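Local coordinates for sesquisabinene B synthase 2 (Santalum album, PDB 6A2A), which probably cyclises farnesyl diphosphate to the sesquiterpene sesquisabinene B, as a plant terpene synthase of the Tpsb subfamily using magnesium or manganese, at residues R279-M287 with E546-L557. Numbering follows the deposited sequence.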
loop_
_atom_site.group_PDB
_atom_site.type_symbol
_atom_site.label_atom_id
_atom_site.label_comp_id
_atom_site.label_asym_id
_atom_site.label_seq_id
_atom_site.Cartn_x
_atom_site.Cartn_y
_atom_site.Cartn_z
ATOM N N ARG A 279 -12.020 7.935 15.772
ATOM C CA ARG A 279 -10.928 7.598 16.709
ATOM C C ARG A 279 -10.840 6.076 16.912
ATOM O O ARG A 279 -11.844 5.390 17.144
ATOM C CB ARG A 279 -11.143 8.261 18.071
ATOM C CG ARG A 279 -9.900 8.266 18.948
ATOM C CD ARG A 279 -10.067 9.094 20.201
ATOM N NE ARG A 279 -11.191 8.674 21.029
ATOM C CZ ARG A 279 -11.101 7.973 22.165
ATOM N NH1 ARG A 279 -12.181 7.803 22.913
ATOM N NH2 ARG A 279 -9.951 7.432 22.543
ATOM N N ASN A 280 -9.633 5.575 16.762
ATOM C CA ASN A 280 -9.335 4.163 16.877
ATOM C C ASN A 280 -10.035 3.258 15.861
ATOM O O ASN A 280 -10.057 2.090 16.021
ATOM C CB ASN A 280 -9.590 3.668 18.281
ATOM C CG ASN A 280 -8.640 4.270 19.290
ATOM O OD1 ASN A 280 -7.491 4.413 19.043
ATOM N ND2 ASN A 280 -9.150 4.626 20.409
ATOM N N GLY A 281 -10.582 3.824 14.809
ATOM C CA GLY A 281 -11.262 3.044 13.812
ATOM C C GLY A 281 -10.448 1.918 13.199
ATOM O O GLY A 281 -10.892 0.832 13.075
ATOM N N LEU A 282 -9.236 2.228 12.823
ATOM C CA LEU A 282 -8.389 1.252 12.188
ATOM C C LEU A 282 -7.968 0.156 13.147
ATOM O O LEU A 282 -8.086 -0.992 12.863
ATOM C CB LEU A 282 -7.171 1.924 11.604
ATOM C CG LEU A 282 -6.198 1.128 10.752
ATOM C CD1 LEU A 282 -5.253 0.390 11.631
ATOM C CD2 LEU A 282 -6.801 0.193 9.746
ATOM N N ILE A 283 -7.462 0.555 14.291
ATOM C CA ILE A 283 -6.993 -0.417 15.248
ATOM C C ILE A 283 -8.112 -1.321 15.757
ATOM O O ILE A 283 -7.952 -2.484 15.846
ATOM C CB ILE A 283 -6.135 0.195 16.368
ATOM C CG1 ILE A 283 -5.588 -0.884 17.248
ATOM C CG2 ILE A 283 -6.903 1.054 17.304
ATOM C CD1 ILE A 283 -4.508 -1.670 16.588
ATOM N N GLN A 284 -9.255 -0.757 16.038
ATOM C CA GLN A 284 -10.359 -1.536 16.494
ATOM C C GLN A 284 -10.851 -2.507 15.416
ATOM O O GLN A 284 -11.160 -3.619 15.712
ATOM C CB GLN A 284 -11.450 -0.647 17.058
ATOM C CG GLN A 284 -10.899 0.007 18.309
ATOM C CD GLN A 284 -11.858 0.678 19.251
ATOM O OE1 GLN A 284 -11.624 0.662 20.425
ATOM N NE2 GLN A 284 -12.875 1.318 18.743
ATOM N N SER A 285 -10.849 -2.075 14.167
ATOM C CA SER A 285 -11.268 -2.961 13.102
ATOM C C SER A 285 -10.312 -4.146 13.015
ATOM O O SER A 285 -10.705 -5.248 12.879
ATOM C CB SER A 285 -11.304 -2.265 11.750
ATOM O OG SER A 285 -11.554 -3.174 10.736
ATOM N N TYR A 286 -9.038 -3.853 13.086
ATOM C CA TYR A 286 -8.035 -4.888 13.010
ATOM C C TYR A 286 -8.162 -5.848 14.194
ATOM O O TYR A 286 -8.138 -7.023 14.018
ATOM C CB TYR A 286 -6.611 -4.338 12.849
ATOM C CG TYR A 286 -5.585 -5.436 12.675
ATOM C CD1 TYR A 286 -5.530 -6.187 11.540
ATOM C CD2 TYR A 286 -4.726 -5.754 13.681
ATOM C CE1 TYR A 286 -4.624 -7.216 11.401
ATOM C CE2 TYR A 286 -3.831 -6.767 13.555
ATOM C CZ TYR A 286 -3.777 -7.509 12.416
ATOM O OH TYR A 286 -2.865 -8.513 12.340
ATOM N N MET A 287 -8.355 -5.319 15.386
ATOM C CA MET A 287 -8.486 -6.207 16.550
ATOM C C MET A 287 -9.694 -7.138 16.387
ATOM O O MET A 287 -9.596 -8.306 16.815
ATOM C CB MET A 287 -8.561 -5.409 17.848
ATOM C CG MET A 287 -7.257 -4.743 18.180
ATOM S SD MET A 287 -7.338 -3.812 19.727
ATOM C CE MET A 287 -7.952 -5.052 20.858
ATOM N N GLU A 546 -12.220 1.431 27.046
ATOM C CA GLU A 546 -10.970 1.810 26.424
ATOM C C GLU A 546 -9.826 1.007 27.047
ATOM O O GLU A 546 -9.026 0.426 26.355
ATOM C CB GLU A 546 -10.700 3.299 26.635
ATOM C CG GLU A 546 -9.358 3.768 26.094
ATOM C CD GLU A 546 -9.458 4.657 24.868
ATOM O OE1 GLU A 546 -10.164 4.264 23.914
ATOM O OE2 GLU A 546 -8.834 5.743 24.872
ATOM N N SER A 547 -9.744 1.025 28.360
ATOM C CA SER A 547 -8.704 0.301 29.097
ATOM C C SER A 547 -8.762 -1.204 28.816
ATOM O O SER A 547 -7.758 -1.837 28.677
ATOM C CB SER A 547 -8.868 0.535 30.577
ATOM O OG SER A 547 -10.197 0.247 30.962
ATOM N N TRP A 548 -9.947 -1.764 28.813
ATOM C CA TRP A 548 -10.102 -3.191 28.505
ATOM C C TRP A 548 -9.578 -3.494 27.090
ATOM O O TRP A 548 -8.860 -4.467 26.871
ATOM C CB TRP A 548 -11.560 -3.616 28.686
ATOM C CG TRP A 548 -11.811 -5.057 28.358
ATOM C CD1 TRP A 548 -11.816 -6.134 29.191
ATOM C CD2 TRP A 548 -12.087 -5.571 27.048
ATOM N NE1 TRP A 548 -12.085 -7.278 28.482
ATOM C CE2 TRP A 548 -12.258 -6.956 27.165
ATOM C CE3 TRP A 548 -12.214 -4.979 25.789
ATOM C CZ2 TRP A 548 -12.577 -7.751 26.067
ATOM C CZ3 TRP A 548 -12.486 -5.770 24.696
ATOM C CH2 TRP A 548 -12.676 -7.145 24.847
ATOM N N THR A 549 -9.953 -2.665 26.137
ATOM C CA THR A 549 -9.513 -2.824 24.734
ATOM C C THR A 549 -7.993 -2.772 24.672
ATOM O O THR A 549 -7.333 -3.573 24.040
ATOM C CB THR A 549 -10.119 -1.722 23.864
ATOM O OG1 THR A 549 -11.519 -1.947 23.972
ATOM C CG2 THR A 549 -9.657 -1.756 22.422
ATOM N N LYS A 550 -7.453 -1.803 25.388
ATOM C CA LYS A 550 -6.048 -1.594 25.350
ATOM C C LYS A 550 -5.336 -2.792 25.943
ATOM O O LYS A 550 -4.299 -3.213 25.425
ATOM C CB LYS A 550 -5.659 -0.327 26.122
ATOM C CG LYS A 550 -4.183 0.004 26.015
ATOM C CD LYS A 550 -3.898 1.481 25.958
ATOM C CE LYS A 550 -2.472 1.752 25.524
ATOM N NZ LYS A 550 -1.563 1.752 26.691
ATOM N N LYS A 551 -5.918 -3.348 27.005
ATOM C CA LYS A 551 -5.317 -4.476 27.634
ATOM C C LYS A 551 -5.277 -5.650 26.655
ATOM O O LYS A 551 -4.314 -6.404 26.623
ATOM C CB LYS A 551 -6.102 -4.812 28.911
ATOM C CG LYS A 551 -5.603 -6.067 29.616
ATOM C CD LYS A 551 -6.477 -6.599 30.716
ATOM C CE LYS A 551 -6.526 -8.115 30.713
ATOM N NZ LYS A 551 -7.815 -8.620 30.169
ATOM N N GLN A 552 -6.378 -5.859 25.927
ATOM C CA GLN A 552 -6.464 -6.988 25.007
ATOM C C GLN A 552 -5.484 -6.809 23.840
ATOM O O GLN A 552 -4.812 -7.760 23.413
ATOM C CB GLN A 552 -7.905 -7.090 24.470
ATOM C CG GLN A 552 -8.911 -7.528 25.492
ATOM C CD GLN A 552 -8.639 -8.860 26.154
ATOM O OE1 GLN A 552 -9.122 -9.067 27.246
ATOM N NE2 GLN A 552 -7.968 -9.800 25.488
ATOM N N GLY A 553 -5.408 -5.592 23.272
ATOM C CA GLY A 553 -4.451 -5.297 22.205
ATOM C C GLY A 553 -3.021 -5.466 22.672
ATOM O O GLY A 553 -2.195 -5.967 21.907
ATOM N N MET A 554 -2.728 -5.103 23.931
ATOM C CA MET A 554 -1.341 -5.193 24.450
ATOM C C MET A 554 -0.954 -6.670 24.519
ATOM O O MET A 554 0.128 -7.065 24.114
ATOM C CB MET A 554 -1.208 -4.591 25.857
ATOM C CG MET A 554 -1.215 -3.070 25.898
ATOM S SD MET A 554 0.286 -2.381 25.130
ATOM C CE MET A 554 0.206 -0.678 25.692
ATOM N N SER A 555 -1.852 -7.506 24.997
ATOM C CA SER A 555 -1.422 -8.898 25.206
ATOM C C SER A 555 -1.439 -9.687 23.899
ATOM O O SER A 555 -0.686 -10.669 23.761
ATOM C CB SER A 555 -2.228 -9.572 26.262
ATOM O OG SER A 555 -3.542 -9.717 25.833
ATOM N N VAL A 556 -2.320 -9.333 22.961
ATOM C CA VAL A 556 -2.457 -10.157 21.774
ATOM C C VAL A 556 -1.626 -9.648 20.607
ATOM O O VAL A 556 -1.071 -10.453 19.916
ATOM C CB VAL A 556 -3.947 -10.365 21.440
ATOM C CG1 VAL A 556 -4.149 -11.039 20.101
ATOM C CG2 VAL A 556 -4.551 -11.189 22.568
ATOM N N LEU A 557 -1.419 -8.330 20.461
ATOM C CA LEU A 557 -0.768 -7.811 19.292
ATOM C C LEU A 557 0.618 -7.225 19.599
ATOM O O LEU A 557 1.546 -7.337 18.748
ATOM C CB LEU A 557 -1.676 -6.741 18.697
ATOM C CG LEU A 557 -1.130 -6.011 17.483
ATOM C CD1 LEU A 557 -0.912 -6.950 16.308
ATOM C CD2 LEU A 557 -2.072 -4.885 17.076
HETATM O O HOH W 1 -7.595 6.296 22.312
#
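Helix 281-287 and helix 546-557 cross at 61°, their axes 11.4 Å apart at closest approach, and the backbones draw nearest where Met-287 faces Gly-553. There the methionine lies over a turn that has no side chain at Gly-553: its CE methyl sits 3.5 Å from Gly-553 N and also touches Thr-549 O, flanked by Thr-549 CG2 and Gln-552 CB. The bend at chi3 (53°) turns this methyl onto the turn between Thr-549 and Gly-553. Shortening Met-287 to an alanine removes SD and CE, which is likely to open a gap over Gly-553 and deprive Thr-549 CG2 of its thioether neighbour. CG2 also meets Gln-284 OE1 at 3.7 Å, whereas Thr-549 OG1 bonds back to Ala-545 O. Farther along, Leu-557 spreads its methyls, CD1 at the edge of the Tyr-286 ring, 4.0 Å from CE2, and CD2 against Ile-283 CD1. At the other end, Arg-279 NH2 gives a salt-bridging hydrogen bond of 3.1 Å to the syn lone pair of Glu-546 OE2, which lies in the guanidinium plane although the two planar groups are turned 66° apart. A water accepts from Asn-280 ND2 and, weakly, from Arg-279 NH2, and donates to OE2; Leu-38 N holds Asn-280 OD1. Helix 281-292 belongs to the metal-binding class I domain. Its packing here is largely nondirectional, leaving directionality to the salt bridge and water, whose exposed setting probably makes them modest in strength.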